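Local atomic coordinates of putative CRISPR-associated endoribonuclease-like protein Cas6 (Pyrococcus furiosus, PDB entry 3UFC), a protein that binds CRISPR RNA and belongs to the Cas6 family of endoribonuclease-like proteins in CRISPR defence against mobile genetic elements. Residues Pro16-Asn21 and Gly105-Leu110; Asn124-Ser129 and Phe209-Ser214; His148-Pro153 and Tyr201-Leu206. All blocks are in the same frame, centred on the assembly; numbering follows the deposited sequence.

Contact 1 of 3, residues Pro16-Asn21 and Gly105-Leu110; sequences PVIPFN and GDVGFL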
loop_
_atom_site.group_PDB
_atom_site.type_symbol
_atom_site.label_atom_id
_atom_site.label_comp_id
_atom_site.label_asym_id
_atom_site.label_seq_id
_atom_site.Cartn_x
_atom_site.Cartn_y
_atom_site.Cartn_z
ATOM N N PRO A 16 14.434 -9.536 -16.607
ATOM C CA PRO A 16 13.736 -10.619 -15.913
ATOM C C PRO A 16 12.219 -10.468 -15.975
ATOM O O PRO A 16 11.698 -9.398 -16.290
ATOM C CB PRO A 16 14.265 -10.501 -14.490
ATOM C CG PRO A 16 14.375 -9.025 -14.327
ATOM C CD PRO A 16 15.012 -8.588 -15.637
ATOM N N VAL A 17 11.520 -11.557 -15.682
ATOM C CA VAL A 17 10.067 -11.550 -15.669
ATOM C C VAL A 17 9.647 -11.939 -14.258
ATOM O O VAL A 17 9.950 -13.036 -13.797
ATOM C CB VAL A 17 9.477 -12.570 -16.673
ATOM C CG1 VAL A 17 7.956 -12.506 -16.646
ATOM C CG2 VAL A 17 9.988 -12.275 -18.075
ATOM N N ILE A 18 8.977 -11.027 -13.564
ATOM C CA ILE A 18 8.527 -11.307 -12.207
ATOM C C ILE A 18 7.043 -11.650 -12.233
ATOM O O ILE A 18 6.305 -11.180 -13.097
ATOM C CB ILE A 18 8.714 -10.087 -11.267
ATOM C CG1 ILE A 18 7.857 -8.914 -11.754
ATOM C CG2 ILE A 18 10.179 -9.703 -11.198
ATOM C CD1 ILE A 18 7.868 -7.700 -10.823
ATOM N N PRO A 19 6.590 -12.485 -11.293
ATOM C CA PRO A 19 5.168 -12.842 -11.265
ATOM C C PRO A 19 4.342 -11.613 -10.885
ATOM O O PRO A 19 4.868 -10.679 -10.272
ATOM C CB PRO A 19 5.114 -13.944 -10.209
ATOM C CG PRO A 19 6.234 -13.571 -9.274
ATOM C CD PRO A 19 7.337 -13.179 -10.230
ATOM N N PHE A 20 3.064 -11.599 -11.253
ATOM C CA PHE A 20 2.206 -10.462 -10.929
ATOM C C PHE A 20 1.849 -10.400 -9.442
ATOM O O PHE A 20 1.783 -9.319 -8.860
ATOM C CB PHE A 20 0.868 -10.508 -11.684
ATOM C CG PHE A 20 0.982 -10.649 -13.173
ATOM C CD1 PHE A 20 0.874 -11.902 -13.775
ATOM C CD2 PHE A 20 1.109 -9.525 -13.983
ATOM C CE1 PHE A 20 0.880 -12.035 -15.164
ATOM C CE2 PHE A 20 1.118 -9.646 -15.375
ATOM C CZ PHE A 20 1.001 -10.903 -15.965
ATOM N N ASN A 21 1.607 -11.564 -8.843
ATOM C CA ASN A 21 1.174 -11.662 -7.444
ATOM C C ASN A 21 2.276 -11.863 -6.407
ATOM O O ASN A 21 2.352 -12.914 -5.770
ATOM C CB ASN A 21 0.159 -12.806 -7.334
ATOM C CG ASN A 21 -0.888 -12.756 -8.431
ATOM O OD1 ASN A 21 -1.738 -11.867 -8.457
ATOM N ND2 ASN A 21 -0.822 -13.708 -9.356
ATOM N N GLY A 105 9.570 -14.082 -6.726
ATOM C CA GLY A 105 9.461 -15.214 -7.626
ATOM C C GLY A 105 10.863 -15.776 -7.775
ATOM O O GLY A 105 11.518 -16.077 -6.778
ATOM N N ASP A 106 11.339 -15.902 -9.008
ATOM C CA ASP A 106 12.683 -16.424 -9.245
ATOM C C ASP A 106 13.651 -15.300 -9.579
ATOM O O ASP A 106 14.773 -15.547 -10.018
ATOM C CB ASP A 106 12.664 -17.435 -10.392
ATOM C CG ASP A 106 11.783 -18.632 -10.099
ATOM O OD1 ASP A 106 12.077 -19.360 -9.127
ATOM O OD2 ASP A 106 10.794 -18.838 -10.834
ATOM N N VAL A 107 13.215 -14.063 -9.367
ATOM C CA VAL A 107 14.046 -12.905 -9.662
ATOM C C VAL A 107 14.602 -12.263 -8.395
ATOM O O VAL A 107 13.857 -11.951 -7.462
ATOM C CB VAL A 107 13.246 -11.841 -10.448
ATOM C CG1 VAL A 107 14.160 -10.691 -10.861
ATOM C CG2 VAL A 107 12.607 -12.481 -11.667
ATOM N N GLY A 108 15.918 -12.080 -8.368
ATOM C CA GLY A 108 16.557 -11.461 -7.222
ATOM C C GLY A 108 16.778 -9.982 -7.482
ATOM O O GLY A 108 16.934 -9.563 -8.630
ATOM N N PHE A 109 16.777 -9.191 -6.415
ATOM C CA PHE A 109 16.980 -7.750 -6.514
ATOM C C PHE A 109 17.941 -7.291 -5.427
ATOM O O PHE A 109 18.003 -7.877 -4.343
ATOM C CB PHE A 109 15.661 -6.995 -6.309
ATOM C CG PHE A 109 14.686 -7.129 -7.439
ATOM C CD1 PHE A 109 14.619 -6.161 -8.434
ATOM C CD2 PHE A 109 13.818 -8.218 -7.499
ATOM C CE1 PHE A 109 13.696 -6.269 -9.480
ATOM C CE2 PHE A 109 12.892 -8.337 -8.540
ATOM C CZ PHE A 109 12.833 -7.358 -9.531
ATOM N N LEU A 110 18.687 -6.238 -5.723
ATOM C CA LEU A 110 19.599 -5.664 -4.747
ATOM C C LEU A 110 19.092 -4.248 -4.500
ATOM O O LEU A 110 18.776 -3.532 -5.447
ATOM C CB LEU A 110 21.031 -5.622 -5.296
ATOM C CG LEU A 110 22.104 -5.107 -4.328
ATOM C CD1 LEU A 110 22.051 -5.896 -3.026
ATOM C CD2 LEU A 110 23.482 -5.234 -4.972
#

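Contact 2 of 3, residues Asn124-Ser129 and Phe209-Ser214; sequences NVNIFS and FRYYGS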
loop_
_atom_site.group_PDB
_atom_site.type_symbol
_atom_site.label_atom_id
_atom_site.label_comp_id
_atom_site.label_asym_id
_atom_site.label_seq_id
_atom_site.Cartn_x
_atom_site.Cartn_y
_atom_site.Cartn_z
ATOM N N ASN A 124 -7.809 20.047 3.441
ATOM C CA ASN A 124 -9.156 19.494 3.514
ATOM C C ASN A 124 -9.579 18.972 2.158
ATOM O O ASN A 124 -10.493 18.155 2.051
ATOM C CB ASN A 124 -10.140 20.547 4.016
ATOM C CG ASN A 124 -9.891 20.914 5.453
ATOM O OD1 ASN A 124 -9.495 22.038 5.760
ATOM N ND2 ASN A 124 -10.101 19.956 6.352
ATOM N N VAL A 125 -8.908 19.455 1.119
ATOM C CA VAL A 125 -9.179 19.006 -0.236
ATOM C C VAL A 125 -7.846 18.574 -0.845
ATOM O O VAL A 125 -6.868 19.328 -0.831
ATOM C CB VAL A 125 -9.809 20.118 -1.100
ATOM C CG1 VAL A 125 -10.107 19.574 -2.497
ATOM C CG2 VAL A 125 -11.099 20.620 -0.445
ATOM N N ASN A 126 -7.806 17.347 -1.357
ATOM C CA ASN A 126 -6.588 16.807 -1.956
ATOM C C ASN A 126 -6.922 15.920 -3.144
ATOM O O ASN A 126 -8.000 15.336 -3.212
ATOM C CB ASN A 126 -5.827 15.931 -0.950
ATOM C CG ASN A 126 -5.628 16.602 0.395
ATOM O OD1 ASN A 126 -4.765 17.465 0.550
ATOM N ND2 ASN A 126 -6.432 16.202 1.380
ATOM N N ILE A 127 -5.997 15.830 -4.087
ATOM C CA ILE A 127 -6.181 14.935 -5.213
ATOM C C ILE A 127 -5.164 13.832 -4.931
ATOM O O ILE A 127 -3.965 14.100 -4.818
ATOM C CB ILE A 127 -5.853 15.590 -6.559
ATOM C CG1 ILE A 127 -6.848 16.716 -6.856
ATOM C CG2 ILE A 127 -5.949 14.547 -7.668
ATOM C CD1 ILE A 127 -6.584 17.397 -8.179
ATOM N N PHE A 128 -5.652 12.605 -4.783
ATOM C CA PHE A 128 -4.786 11.463 -4.496
ATOM C C PHE A 128 -4.714 10.511 -5.684
ATOM O O PHE A 128 -5.685 10.348 -6.426
ATOM C CB PHE A 128 -5.306 10.678 -3.277
ATOM C CG PHE A 128 -5.167 11.402 -1.960
ATOM C CD1 PHE A 128 -6.296 11.732 -1.213
ATOM C CD2 PHE A 128 -3.907 11.715 -1.444
ATOM C CE1 PHE A 128 -6.178 12.359 0.030
ATOM C CE2 PHE A 128 -3.772 12.341 -0.203
ATOM C CZ PHE A 128 -4.909 12.665 0.540
ATOM N N SER A 129 -3.558 9.879 -5.857
ATOM C CA SER A 129 -3.374 8.911 -6.926
ATOM C C SER A 129 -2.740 7.674 -6.293
ATOM O O SER A 129 -1.766 7.782 -5.547
ATOM C CB SER A 129 -2.467 9.474 -8.026
ATOM O OG SER A 129 -2.404 8.571 -9.117
ATOM N N PHE A 209 -8.520 10.276 -7.275
ATOM C CA PHE A 209 -9.748 10.828 -6.731
ATOM C C PHE A 209 -9.488 12.087 -5.945
ATOM O O PHE A 209 -8.408 12.272 -5.387
ATOM C CB PHE A 209 -10.452 9.811 -5.819
ATOM C CG PHE A 209 -9.638 9.392 -4.614
ATOM C CD1 PHE A 209 -8.591 8.480 -4.741
ATOM C CD2 PHE A 209 -9.934 9.894 -3.350
ATOM C CE1 PHE A 209 -7.854 8.074 -3.624
ATOM C CE2 PHE A 209 -9.205 9.494 -2.230
ATOM C CZ PHE A 209 -8.160 8.578 -2.373
ATOM N N ARG A 210 -10.486 12.961 -5.911
ATOM C CA ARG A 210 -10.367 14.194 -5.151
ATOM C C ARG A 210 -11.040 13.909 -3.811
ATOM O O ARG A 210 -12.168 13.422 -3.764
ATOM C CB ARG A 210 -11.064 15.354 -5.879
ATOM C CG ARG A 210 -10.915 16.692 -5.166
ATOM C CD ARG A 210 -11.502 17.867 -5.954
ATOM N NE ARG A 210 -10.705 18.233 -7.123
ATOM C CZ ARG A 210 -10.974 17.852 -8.367
ATOM N NH1 ARG A 210 -12.028 17.088 -8.617
ATOM N NH2 ARG A 210 -10.191 18.240 -9.363
ATOM N N TYR A 211 -10.324 14.190 -2.728
ATOM C CA TYR A 211 -10.813 13.971 -1.368
ATOM C C TYR A 211 -11.276 15.294 -0.757
ATOM O O TYR A 211 -10.571 16.297 -0.860
ATOM C CB TYR A 211 -9.672 13.389 -0.519
ATOM C CG TYR A 211 -9.956 13.246 0.967
ATOM C CD1 TYR A 211 -10.240 12.001 1.526
ATOM C CD2 TYR A 211 -9.894 14.348 1.818
ATOM C CE1 TYR A 211 -10.448 11.853 2.898
ATOM C CE2 TYR A 211 -10.102 14.213 3.192
ATOM C CZ TYR A 211 -10.376 12.963 3.724
ATOM O OH TYR A 211 -10.552 12.824 5.082
ATOM N N TYR A 212 -12.449 15.286 -0.123
ATOM C CA TYR A 212 -13.000 16.477 0.536
ATOM C C TYR A 212 -13.323 16.167 1.992
ATOM O O TYR A 212 -14.065 15.226 2.271
ATOM C CB TYR A 212 -14.320 16.935 -0.099
ATOM C CG TYR A 212 -14.248 17.452 -1.513
ATOM C CD1 TYR A 212 -14.238 16.579 -2.594
ATOM C CD2 TYR A 212 -14.225 18.826 -1.769
ATOM C CE1 TYR A 212 -14.211 17.054 -3.899
ATOM C CE2 TYR A 212 -14.196 19.314 -3.071
ATOM C CZ TYR A 212 -14.190 18.422 -4.130
ATOM O OH TYR A 212 -14.158 18.896 -5.419
ATOM N N GLY A 213 -12.794 16.950 2.923
ATOM C CA GLY A 213 -13.141 16.690 4.309
ATOM C C GLY A 213 -12.068 16.680 5.371
ATOM O O GLY A 213 -11.107 17.445 5.325
ATOM N N SER A 214 -12.262 15.795 6.341
ATOM C CA SER A 214 -11.370 15.642 7.477
ATOM C C SER A 214 -9.894 15.588 7.123
ATOM O O SER A 214 -9.449 14.700 6.403
ATOM C CB SER A 214 -11.737 14.383 8.260
ATOM O OG SER A 214 -10.758 14.107 9.247
#

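Contact 3 of 3, residues His148-Pro153 and Tyr201-Leu206; sequences HWDLYP and YIRGSL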
loop_
_atom_site.group_PDB
_atom_site.type_symbol
_atom_site.label_atom_id
_atom_site.label_comp_id
_atom_site.label_asym_id
_atom_site.label_seq_id
_atom_site.Cartn_x
_atom_site.Cartn_y
_atom_site.Cartn_z
ATOM N N HIS A 148 -16.043 -12.282 2.277
ATOM C CA HIS A 148 -15.756 -10.877 2.046
ATOM C C HIS A 148 -16.042 -10.521 0.600
ATOM O O HIS A 148 -15.786 -11.311 -0.309
ATOM C CB HIS A 148 -14.299 -10.562 2.392
ATOM C CG HIS A 148 -14.034 -10.492 3.864
ATOM N ND1 HIS A 148 -12.770 -10.320 4.387
ATOM C CD2 HIS A 148 -14.873 -10.557 4.924
ATOM C CE1 HIS A 148 -12.843 -10.284 5.706
ATOM N NE2 HIS A 148 -14.108 -10.425 6.057
ATOM N N TRP A 149 -16.598 -9.335 0.398
ATOM C CA TRP A 149 -16.920 -8.864 -0.932
ATOM C C TRP A 149 -16.188 -7.546 -1.182
ATOM O O TRP A 149 -16.403 -6.563 -0.472
ATOM C CB TRP A 149 -18.431 -8.675 -1.068
ATOM C CG TRP A 149 -18.858 -8.411 -2.467
ATOM C CD1 TRP A 149 -19.027 -7.193 -3.060
ATOM C CD2 TRP A 149 -19.106 -9.391 -3.482
ATOM N NE1 TRP A 149 -19.362 -7.353 -4.384
ATOM C CE2 TRP A 149 -19.417 -8.693 -4.670
ATOM C CE3 TRP A 149 -19.093 -10.792 -3.502
ATOM C CZ2 TRP A 149 -19.713 -9.350 -5.869
ATOM C CZ3 TRP A 149 -19.387 -11.446 -4.697
ATOM C CH2 TRP A 149 -19.691 -10.722 -5.863
ATOM N N ASP A 150 -15.316 -7.545 -2.185
ATOM C CA ASP A 150 -14.533 -6.366 -2.542
ATOM C C ASP A 150 -15.360 -5.358 -3.327
ATOM O O ASP A 150 -16.002 -5.697 -4.327
ATOM C CB ASP A 150 -13.301 -6.792 -3.344
ATOM C CG ASP A 150 -12.386 -7.700 -2.547
ATOM O OD1 ASP A 150 -11.526 -8.381 -3.143
ATOM O OD2 ASP A 150 -12.530 -7.728 -1.308
ATOM N N LEU A 151 -15.334 -4.114 -2.862
ATOM C CA LEU A 151 -16.090 -3.034 -3.484
ATOM C C LEU A 151 -15.214 -2.096 -4.307
ATOM O O LEU A 151 -13.999 -2.038 -4.119
ATOM C CB LEU A 151 -16.813 -2.230 -2.400
ATOM C CG LEU A 151 -17.774 -3.030 -1.512
ATOM C CD1 LEU A 151 -18.195 -2.186 -0.320
ATOM C CD2 LEU A 151 -18.992 -3.468 -2.331
ATOM N N TYR A 152 -15.860 -1.364 -5.214
ATOM C CA TYR A 152 -15.204 -0.396 -6.090
ATOM C C TYR A 152 -15.922 0.939 -5.906
ATOM O O TYR A 152 -17.052 0.974 -5.423
ATOM C CB TYR A 152 -15.319 -0.838 -7.546
ATOM C CG TYR A 152 -14.806 -2.234 -7.803
ATOM C CD1 TYR A 152 -13.440 -2.497 -7.858
ATOM C CD2 TYR A 152 -15.690 -3.296 -7.992
ATOM C CE1 TYR A 152 -12.964 -3.782 -8.103
ATOM C CE2 TYR A 152 -15.226 -4.588 -8.233
ATOM C CZ TYR A 152 -13.863 -4.821 -8.291
ATOM O OH TYR A 152 -13.399 -6.084 -8.563
ATOM N N PRO A 153 -15.284 2.054 -6.305
ATOM C CA PRO A 153 -15.883 3.384 -6.167
ATOM C C PRO A 153 -17.291 3.550 -6.739
ATOM O O PRO A 153 -18.037 4.419 -6.289
ATOM C CB PRO A 153 -14.866 4.292 -6.857
ATOM C CG PRO A 153 -13.571 3.585 -6.608
ATOM C CD PRO A 153 -13.941 2.153 -6.905
ATOM N N TYR A 201 -7.603 -14.140 -3.706
ATOM C CA TYR A 201 -7.667 -12.978 -4.572
ATOM C C TYR A 201 -8.150 -11.787 -3.761
ATOM O O TYR A 201 -9.015 -11.919 -2.897
ATOM C CB TYR A 201 -8.665 -13.184 -5.713
ATOM C CG TYR A 201 -8.103 -13.787 -6.979
ATOM C CD1 TYR A 201 -6.973 -13.247 -7.590
ATOM C CD2 TYR A 201 -8.737 -14.864 -7.601
ATOM C CE1 TYR A 201 -6.485 -13.764 -8.797
ATOM C CE2 TYR A 201 -8.260 -15.389 -8.805
ATOM C CZ TYR A 201 -7.132 -14.832 -9.396
ATOM O OH TYR A 201 -6.657 -15.339 -10.585
ATOM N N ILE A 202 -7.576 -10.626 -4.030
ATOM C CA ILE A 202 -8.010 -9.407 -3.376
ATOM C C ILE A 202 -8.228 -8.447 -4.530
ATOM O O ILE A 202 -7.328 -8.222 -5.334
ATOM C CB ILE A 202 -6.950 -8.847 -2.415
ATOM C CG1 ILE A 202 -6.772 -9.802 -1.232
ATOM C CG2 ILE A 202 -7.386 -7.463 -1.915
ATOM C CD1 ILE A 202 -5.888 -9.259 -0.115
ATOM N N ARG A 203 -9.442 -7.927 -4.641
ATOM C CA ARG A 203 -9.775 -7.001 -5.710
ATOM C C ARG A 203 -9.805 -5.586 -5.165
ATOM O O ARG A 203 -10.367 -5.330 -4.102
ATOM C CB ARG A 203 -11.131 -7.363 -6.322
ATOM C CG ARG A 203 -11.092 -8.614 -7.188
ATOM C CD ARG A 203 -12.497 -9.110 -7.489
ATOM N NE ARG A 203 -12.735 -10.398 -6.847
ATOM C CZ ARG A 203 -12.228 -11.547 -7.278
ATOM N NH1 ARG A 203 -11.462 -11.567 -8.358
ATOM N NH2 ARG A 203 -12.466 -12.670 -6.617
ATOM N N GLY A 204 -9.179 -4.673 -5.897
ATOM C CA GLY A 204 -9.130 -3.290 -5.464
ATOM C C GLY A 204 -9.210 -2.322 -6.626
ATOM O O GLY A 204 -9.457 -2.713 -7.774
ATOM N N SER A 205 -8.973 -1.052 -6.335
ATOM C CA SER A 205 -9.054 -0.030 -7.354
ATOM C C SER A 205 -7.800 0.822 -7.489
ATOM O O SER A 205 -7.287 1.354 -6.503
ATOM C CB SER A 205 -10.233 0.900 -7.051
ATOM O OG SER A 205 -11.431 0.172 -6.837
ATOM N N LEU A 206 -7.294 0.923 -8.712
ATOM C CA LEU A 206 -6.169 1.804 -8.978
ATOM C C LEU A 206 -7.004 3.037 -9.302
ATOM O O LEU A 206 -7.924 2.962 -10.116
ATOM C CB LEU A 206 -5.370 1.323 -10.193
ATOM C CG LEU A 206 -4.407 0.172 -9.866
ATOM C CD1 LEU A 206 -3.708 -0.322 -11.131
ATOM C CD2 LEU A 206 -3.376 0.655 -8.851
HETATM O O HOH W 1 -12.584 -10.584 -4.226
HETATM O O HOH W 2 -11.932 -3.490 -2.868
HETATM O O HOH W 3 -11.697 -0.401 -4.241
#

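Contact 1 of 3, residues Pro16-Asn21 and Gly105-Leu110
Apolar packing carries this meeting of a short strand with the start of a longer one, with V107 in the middle. With CG1 anti to the backbone N (chi1 -175°), the valine splits its two methyls between two neighbours. CG1 goes to the P16 ring, 3.6 Å from P16 CB, while CG2 lies 3.7 Å from I18 CG2; both pairs of side chains cross at roughly a right angle. I18 CG2 then serves a second partner, reaching the F109 ring at its edge and in its plane, 3.9 Å from F109 CZ. One isoleucine methyl is thus lodged between the valine fork and the phenylalanine tip.

Two touches involve the main chain: V17 O rests 3.5 Å from V107 CG2, and the P19 ring puts CD 3.9 Å from G105 CA. G105 has positive phi (66°), and a CB on it would run into P19 CD, so a bare CA lets the proline ring come this close. G105 and D106 form the tight type II' turn between strands 101-104 and 107-116.

Around this patch, I104 of strand 101-104 packs against I18, P19 and F109, and G105 N is hydrogen-bonded to the E25 carboxylate (OE2) of helix 23-37. P16 and I18 pair through their backbones with I72 and I70, so the contact joins the edge of the small three-stranded sheet to the five-stranded sheet of the N-terminal half.

Contact 2 of 3, residues Asn124-Ser129 and Phe209-Ser214
Two neighbouring antiparallel strands of the four-stranded sheet in the C-terminal half form an in-register ladder, with V125 opposite Y212 and I127 opposite R210 as non-hydrogen-bonded pairs. N126 with Y211 and F128 with F209 are the hydrogen-bonded pairs, each tied both ways. The shortest bond, Y211 N to N126 O at 2.6 Å, is nearly straight and runs almost along the C=O axis. Beyond V125 the ladder gains G213 N to N124 O (2.7 Å), and the N124 side chain answers with ND2 to G213 O at 2.9 Å; G213 O lies in the N124 amide plane, but ND2 comes from above the carbonyl plane.

On the face that carries N126, F128, F209 and Y211, F209 CG takes the crowded place between N and C (chi1 61°), which swings its ring over the partner strand. F128 CB sits over that ring in a CH-pi contact, 4.0 Å from the F209 centroid, while the F128 ring turns its edge to Y211 CB, 3.7 Å from F128 CE1. Y211 OH donates to S214 O (2.5 Å) on a lone pair. On the face of V125, I127, R210 and Y212, V125 CG1 lies over the Y212 ring; R210 NH1 forms a salt bridge and Y212 OH a hydrogen bond with the E186 carboxylate.

Helix 215-224, begun by the S214 N-cap, packs on N126 and Y211. Strand 183-197 flanks 209-213, and strand 237-239 flanks 125-129.

Contact 3 of 3, residues His148-Pro153 and Tyr201-Leu206
The two strands run nearly parallel here, 19° apart in direction, but their axes approach no closer than 6.4 Å, so they are joined by side chains and water instead of a ladder of backbone bonds.

The one direct hydrogen bond between the segments belongs to D150. Its CG lies anti to the carbonyl carbon (chi1 -62°), which drops the carboxylate across the gap onto the neighbouring backbone: R203 N donates to D150 OD1 at 2.6 Å, along a nearly straight N-H line, coming from above the carboxylate plane. The same OD1 takes a proton from a water 2.7 Å away, and R203 NE gives that water a weak bond. The guanidinium itself does not point at the acid; R203 NE is 4.4 Å from D150 OD1 and the oxygen lies well out of its plane, so charge attraction alone acts directly between them. OD2 is engaged elsewhere, in a salt bridge with R137, which together with R203 nearby would probably favour the ionised acid.

Y152 fills the next stretch of the gap. Its hydroxyl oxygen reaches the aliphatic part of R203, 3.3 Å from R203 CD, while one ring edge faces G204 O and S205 OG, both in the ring plane. P153 CD comes in beside it, 3.2 Å from S205 OG. Two further waters line the seam, one between L151 O and R203 O, the other 2.7 Å from S205 OG and also at L151 O.

Strand 145-151 pairs with 136-142 as a two-stranded hairpin, through W149 with T138 and L151 with V136. L151 and P153 pack on helix 158-174, and strand 200-213 is flanked in its sheet by 183-197, through I202 with L195 and G204 with T193.

Contact 1 belongs to the N-terminal half of the chain, contacts 2 and 3 to the C-terminal half. Contacts 1 and 2 lie on opposite sides of the chain's centre, their own centres 34 Å apart, although strand 107-116 and strand 125-130 follow each other in sequence. Contact 3 comes nearer to contact 1: the centres are 24 Å apart and the nearest atoms about 5 Å, without touching. Contacts 2 and 3 share strand 200-213, with centres 20 Å apart; its earlier part faces the hairpin strand 145-151 and its end pairs with 125-130. Along the chain, contact 3 is nested inside the loop that contact 2 closes.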